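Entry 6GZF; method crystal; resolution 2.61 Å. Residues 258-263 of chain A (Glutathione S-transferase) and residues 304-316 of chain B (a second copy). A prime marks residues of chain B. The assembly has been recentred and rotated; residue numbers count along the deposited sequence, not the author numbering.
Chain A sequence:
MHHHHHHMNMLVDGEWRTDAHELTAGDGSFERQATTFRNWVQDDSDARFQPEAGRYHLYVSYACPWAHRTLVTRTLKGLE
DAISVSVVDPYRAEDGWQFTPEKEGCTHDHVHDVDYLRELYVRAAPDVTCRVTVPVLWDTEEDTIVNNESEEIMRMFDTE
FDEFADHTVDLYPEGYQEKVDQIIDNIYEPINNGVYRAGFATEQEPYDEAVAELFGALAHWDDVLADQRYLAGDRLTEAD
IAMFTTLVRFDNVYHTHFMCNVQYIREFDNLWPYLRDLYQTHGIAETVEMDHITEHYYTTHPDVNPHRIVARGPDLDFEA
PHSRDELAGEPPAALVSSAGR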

ATOM      1  N   PHE A 258      -2.698   4.870   1.433  1.00 24.41           N
ATOM      2  CA  PHE A 258      -4.114   5.081   1.151  1.00 25.52           C
ATOM      3  C   PHE A 258      -4.656   4.033   0.184  1.00 25.01           C
ATOM      4  O   PHE A 258      -5.806   4.113  -0.251  1.00 26.23           O
ATOM      5  CB  PHE A 258      -4.346   6.485   0.587  1.00 21.46           C
ATOM      6  CG  PHE A 258      -4.428   7.555   1.640  1.00 20.15           C
ATOM      7  CD1 PHE A 258      -4.442   7.224   2.984  1.00 23.44           C
ATOM      8  CD2 PHE A 258      -4.499   8.892   1.286  1.00 19.72           C
ATOM      9  CE1 PHE A 258      -4.521   8.205   3.953  1.00 26.10           C
ATOM     10  CE2 PHE A 258      -4.577   9.877   2.251  1.00 23.02           C
ATOM     11  CZ  PHE A 258      -4.589   9.533   3.586  1.00 28.23           C
ATOM     12  N   MET A 259      -3.812   3.059  -0.150  1.00 20.35           N
ATOM     13  CA  MET A 259      -4.200   1.917  -0.977  1.00 28.53           C
ATOM     14  C   MET A 259      -4.746   2.306  -2.352  1.00 26.93           C
ATOM     15  O   MET A 259      -5.631   1.638  -2.885  1.00 22.99           O
ATOM     16  CB  MET A 259      -5.229   1.059  -0.234  1.00 34.63           C
ATOM     17  CG  MET A 259      -4.625  -0.134   0.488  1.00 25.51           C
ATOM     18  SD  MET A 259      -5.765  -0.952   1.618  1.00 25.98           S
ATOM     19  CE  MET A 259      -5.474  -0.019   3.118  1.00 46.88           C
ATOM     20  N   CYS A 260      -4.216   3.383  -2.921  1.00 22.05           N
ATOM     21  CA  CYS A 260      -4.524   3.744  -4.300  1.00 25.36           C
ATOM     22  C   CYS A 260      -3.520   3.060  -5.220  1.00 27.20           C
ATOM     23  O   CYS A 260      -2.678   3.713  -5.834  1.00 27.02           O
ATOM     24  CB  CYS A 260      -4.487   5.262  -4.489  1.00 23.71           C
ATOM     25  SG  CYS A 260      -5.657   6.168  -3.449  1.00 21.37           S
ATOM     26  N   ASN A 261      -3.621   1.737  -5.316  1.00 24.41           N
ATOM     27  CA  ASN A 261      -2.555   0.929  -5.900  1.00 30.31           C
ATOM     28  C   ASN A 261      -2.859   0.312  -7.264  1.00 27.34           C
ATOM     29  O   ASN A 261      -2.461  -0.821  -7.535  1.00 31.55           O
ATOM     30  CB  ASN A 261      -2.182  -0.189  -4.924  1.00 27.42           C
ATOM     31  CG  ASN A 261      -3.322  -1.163  -4.687  1.00 32.14           C
ATOM     32  OD1 ASN A 261      -4.487  -0.847  -4.934  1.00 29.10           O
ATOM     33  ND2 ASN A 261      -2.990  -2.357  -4.208  1.00 26.87           N
ATOM     34  N   VAL A 262      -3.549   1.047  -8.126  1.00 27.25           N
ATOM     35  CA  VAL A 262      -3.793   0.564  -9.480  1.00 32.13           C
ATOM     36  C   VAL A 262      -2.532   0.714 -10.325  1.00 27.13           C
ATOM     37  O   VAL A 262      -2.142  -0.205 -11.045  1.00 27.22           O
ATOM     38  CB  VAL A 262      -4.960   1.308 -10.156  1.00 29.24           C
ATOM     39  CG1 VAL A 262      -5.096   0.879 -11.609  1.00 23.33           C
ATOM     40  CG2 VAL A 262      -6.255   1.056  -9.399  1.00 25.07           C
ATOM     41  N   GLN A 263      -1.887   1.870 -10.222  1.00 23.03           N
ATOM     42  CA  GLN A 263      -0.684   2.137 -10.999  1.00 24.17           C
ATOM     43  C   GLN A 263       0.166   3.236 -10.369  1.00 28.26           C
ATOM     44  O   GLN A 263      -0.361   4.194  -9.802  1.00 24.36           O
ATOM     45  CB  GLN A 263      -1.055   2.524 -12.434  1.00 22.61           C
ATOM     46  CG  GLN A 263       0.128   2.596 -13.386  1.00 23.02           C
ATOM     47  CD  GLN A 263      -0.264   3.052 -14.777  1.00 28.90           C
ATOM     48  OE1 GLN A 263      -1.084   2.422 -15.443  1.00 28.27           O
ATOM     49  NE2 GLN A 263       0.326   4.155 -15.226  1.00 27.56           N
TER
ATOM     50  N   VAL B 304      -3.234  -4.705  10.628  1.00 33.11           N
ATOM     51  CA  VAL B 304      -2.530  -4.261   9.431  1.00 27.71           C
ATOM     52  C   VAL B 304      -3.471  -3.423   8.573  1.00 37.52           C
ATOM     53  O   VAL B 304      -3.069  -2.425   7.975  1.00 40.77           O
ATOM     54  CB  VAL B 304      -1.994  -5.448   8.608  1.00 24.71           C
ATOM     55  CG1 VAL B 304      -1.133  -4.950   7.456  1.00 23.59           C
ATOM     56  CG2 VAL B 304      -1.205  -6.395   9.497  1.00 25.94           C
ATOM     57  N   ASN B 305      -4.734  -3.839   8.530  1.00 30.83           N
ATOM     58  CA  ASN B 305      -5.759  -3.141   7.767  1.00 28.36           C
ATOM     59  C   ASN B 305      -7.080  -3.117   8.536  1.00 36.59           C
ATOM     60  O   ASN B 305      -7.981  -3.906   8.250  1.00 39.06           O
ATOM     61  CB  ASN B 305      -5.945  -3.804   6.402  1.00 24.93           C
ATOM     62  CG  ASN B 305      -6.810  -2.987   5.466  1.00 28.84           C
ATOM     63  OD1 ASN B 305      -6.865  -1.761   5.565  1.00 31.06           O
ATOM     64  ND2 ASN B 305      -7.490  -3.664   4.547  1.00 26.12           N
ATOM     65  N   PRO B 306      -7.192  -2.203   9.515  1.00 38.26           N
ATOM     66  CA  PRO B 306      -8.284  -2.124  10.496  1.00 39.57           C
ATOM     67  C   PRO B 306      -9.694  -2.181   9.910  1.00 36.24           C
ATOM     68  O   PRO B 306     -10.508  -2.975  10.380  1.00 36.77           O
ATOM     69  CB  PRO B 306      -8.046  -0.769  11.166  1.00 38.28           C
ATOM     70  CG  PRO B 306      -6.580  -0.566  11.062  1.00 37.70           C
ATOM     71  CD  PRO B 306      -6.198  -1.134   9.724  1.00 40.42           C
ATOM     72  N   HIS B 307      -9.979  -1.357   8.908  1.00 32.86           N
ATOM     73  CA  HIS B 307     -11.329  -1.280   8.357  1.00 33.42           C
ATOM     74  C   HIS B 307     -11.587  -2.362   7.313  1.00 30.25           C
ATOM     75  O   HIS B 307     -12.654  -2.400   6.698  1.00 33.61           O
ATOM     76  CB  HIS B 307     -11.580   0.108   7.766  1.00 30.98           C
ATOM     77  CG  HIS B 307     -11.652   1.192   8.796  1.00 28.28           C
ATOM     78  ND1 HIS B 307     -12.697   1.300   9.688  1.00 25.70           N
ATOM     79  CD2 HIS B 307     -10.807   2.209   9.083  1.00 33.66           C
ATOM     80  CE1 HIS B 307     -12.495   2.340  10.478  1.00 31.95           C
ATOM     81  NE2 HIS B 307     -11.353   2.908  10.132  1.00 35.12           N
ATOM     82  N   ARG B 308     -10.599  -3.232   7.124  1.00 36.22           N
ATOM     83  CA  ARG B 308     -10.735  -4.431   6.297  1.00 33.50           C
ATOM     84  C   ARG B 308     -11.229  -4.152   4.876  1.00 33.40           C
ATOM     85  O   ARG B 308     -12.072  -4.881   4.352  1.00 36.80           O
ATOM     86  CB  ARG B 308     -11.671  -5.432   6.980  1.00 37.24           C
ATOM     87  CG  ARG B 308     -11.248  -5.806   8.396  1.00 42.17           C
ATOM     88  CD  ARG B 308     -12.150  -6.881   8.988  1.00 42.94           C
ATOM     89  NE  ARG B 308     -11.869  -7.112  10.402  1.00 53.89           N
ATOM     90  CZ  ARG B 308     -11.783  -8.313  10.964  1.00 50.20           C
ATOM     91  NH1 ARG B 308     -11.952  -9.406  10.232  1.00 30.87           N
ATOM     92  NH2 ARG B 308     -11.525  -8.425  12.260  1.00 40.76           N
ATOM     93  N   ILE B 309     -10.697  -3.103   4.257  1.00 27.12           N
ATOM     94  CA  ILE B 309     -11.040  -2.774   2.878  1.00 26.45           C
ATOM     95  C   ILE B 309     -10.090  -3.464   1.904  1.00 24.08           C
ATOM     96  O   ILE B 309      -8.871  -3.352   2.030  1.00 24.52           O
ATOM     97  CB  ILE B 309     -11.003  -1.253   2.630  1.00 31.60           C
ATOM     98  CG1 ILE B 309     -12.019  -0.542   3.527  1.00 29.52           C
ATOM     99  CG2 ILE B 309     -11.277  -0.944   1.165  1.00 22.65           C
ATOM    100  CD1 ILE B 309     -13.440  -1.028   3.336  1.00 35.75           C
ATOM    101  N   VAL B 310     -10.653  -4.181   0.937  1.00 21.33           N
ATOM    102  CA  VAL B 310      -9.853  -4.869  -0.069  1.00 24.19           C
ATOM    103  C   VAL B 310      -9.396  -3.906  -1.160  1.00 21.63           C
ATOM    104  O   VAL B 310     -10.216  -3.308  -1.855  1.00 29.65           O
ATOM    105  CB  VAL B 310     -10.631  -6.031  -0.715  1.00 20.91           C
ATOM    106  CG1 VAL B 310      -9.834  -6.633  -1.861  1.00 18.73           C
ATOM    107  CG2 VAL B 310     -10.967  -7.088   0.328  1.00 18.36           C
ATOM    108  N   ALA B 311      -8.083  -3.759  -1.301  1.00 19.94           N
ATOM    109  CA  ALA B 311      -7.517  -2.876  -2.313  1.00 26.29           C
ATOM    110  C   ALA B 311      -7.813  -3.400  -3.713  1.00 18.44           C
ATOM    111  O   ALA B 311      -8.000  -4.601  -3.910  1.00 22.47           O
ATOM    112  CB  ALA B 311      -6.018  -2.723  -2.107  1.00 28.16           C
ATOM    113  N   ARG B 312      -7.856  -2.492  -4.682  1.00 19.77           N
ATOM    114  CA  ARG B 312      -8.172  -2.856  -6.057  1.00 25.19           C
ATOM    115  C   ARG B 312      -6.995  -3.544  -6.744  1.00 20.71           C
ATOM    116  O   ARG B 312      -7.161  -4.585  -7.380  1.00 22.34           O
ATOM    117  CB  ARG B 312      -8.597  -1.616  -6.846  1.00 19.22           C
ATOM    118  CG  ARG B 312      -8.801  -1.853  -8.333  1.00 22.25           C
ATOM    119  CD  ARG B 312      -9.846  -0.902  -8.891  1.00 36.55           C
ATOM    120  NE  ARG B 312      -9.706  -0.708 -10.331  1.00 44.85           N
ATOM    121  CZ  ARG B 312     -10.533   0.027 -11.067  1.00 43.57           C
ATOM    122  NH1 ARG B 312     -11.566   0.635 -10.499  1.00 46.63           N
ATOM    123  NH2 ARG B 312     -10.332   0.153 -12.372  1.00 43.12           N
ATOM    124  N   GLY B 313      -5.810  -2.957  -6.616  1.00 20.84           N
ATOM    125  CA  GLY B 313      -4.616  -3.518  -7.221  1.00 26.02           C
ATOM    126  C   GLY B 313      -4.530  -3.235  -8.708  1.00 27.82           C
ATOM    127  O   GLY B 313      -5.504  -2.796  -9.318  1.00 29.19           O
ATOM    128  N   PRO B 314      -3.355  -3.487  -9.301  1.00 36.59           N
ATOM    129  CA  PRO B 314      -3.120  -3.232 -10.727  1.00 32.29           C
ATOM    130  C   PRO B 314      -3.891  -4.184 -11.635  1.00 30.90           C
ATOM    131  O   PRO B 314      -4.351  -5.234 -11.185  1.00 29.79           O
ATOM    132  CB  PRO B 314      -1.611  -3.447 -10.876  1.00 28.69           C
ATOM    133  CG  PRO B 314      -1.256  -4.381  -9.773  1.00 25.24           C
ATOM    134  CD  PRO B 314      -2.155  -4.014  -8.630  1.00 27.73           C
ATOM    135  N   ASP B 315      -4.029  -3.811 -12.902  1.00 35.65           N
ATOM    136  CA  ASP B 315      -4.670  -4.670 -13.888  1.00 39.78           C
ATOM    137  C   ASP B 315      -3.627  -5.559 -14.554  1.00 38.95           C
ATOM    138  O   ASP B 315      -3.139  -5.256 -15.644  1.00 45.80           O
ATOM    139  CB  ASP B 315      -5.412  -3.834 -14.933  1.00 46.20           C
ATOM    140  CG  ASP B 315      -6.161  -4.687 -15.940  1.00 61.40           C
ATOM    141  OD1 ASP B 315      -7.191  -5.286 -15.563  1.00 60.71           O
ATOM    142  OD2 ASP B 315      -5.722  -4.756 -17.107  1.00 62.93           O
ATOM    143  N   LEU B 316      -3.285  -6.655 -13.885  1.00 40.82           N
ATOM    144  CA  LEU B 316      -2.244  -7.559 -14.359  1.00 37.52           C
ATOM    145  C   LEU B 316      -2.763  -8.535 -15.406  1.00 36.08           C
ATOM    146  O   LEU B 316      -3.739  -9.248 -15.172  1.00 41.95           O
ATOM    147  CB  LEU B 316      -1.643  -8.336 -13.186  1.00 35.36           C
ATOM    148  CG  LEU B 316      -0.911  -7.525 -12.116  1.00 26.67           C
ATOM    149  CD1 LEU B 316      -0.930  -8.262 -10.786  1.00 33.76           C
ATOM    150  CD2 LEU B 316       0.516  -7.242 -12.551  1.00 31.35           C
TER

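This is a small loop-to-loop contact between two copies of the glutathione S-transferase, pinned by one hydrogen bond and filled in by close backbone and apolar packing. Neither stretch forms regular helix or strand, and together they bury 401 Å².

The hydrogen bond runs from Gly313′ N to Asn261 OD1, at 3.0 Å. The CB of Asn261 points sideways, but chi1 in the p well brings the amide end nearer to chain B. Its ND2 lies 3.7 Å from Ala311′ CB and is hydrogen-bonded elsewhere in the structure.

Gly313′ has a positive phi of 78°, which favours glycine. A CB there would point away from chain A and crowd Pro314′ CD. Pro314′ N has no hydrogen to give, so its 3.3 Å approach to Asn261 O is only packing. Instead, Pro314′ CA makes a CA-H...O contact with Val262 O at 3.2 Å. Val262 turns its CB away, yet it is well covered: its CA and O lie against Gly313′ and Pro314′, and its CG2 comes within 4.0 Å of Arg312′ NE.

Met259 points toward chain B. Its CG packs on Ala311′ CB at 3.9 Å, an apolar contact between a methylene and a methyl. Its CE reaches Asn305′ OD1 at 3.3 Å. Asn305′ is itself braced by a hydrogen bond from its ND2 to Ile309′ O, at 2.9 Å.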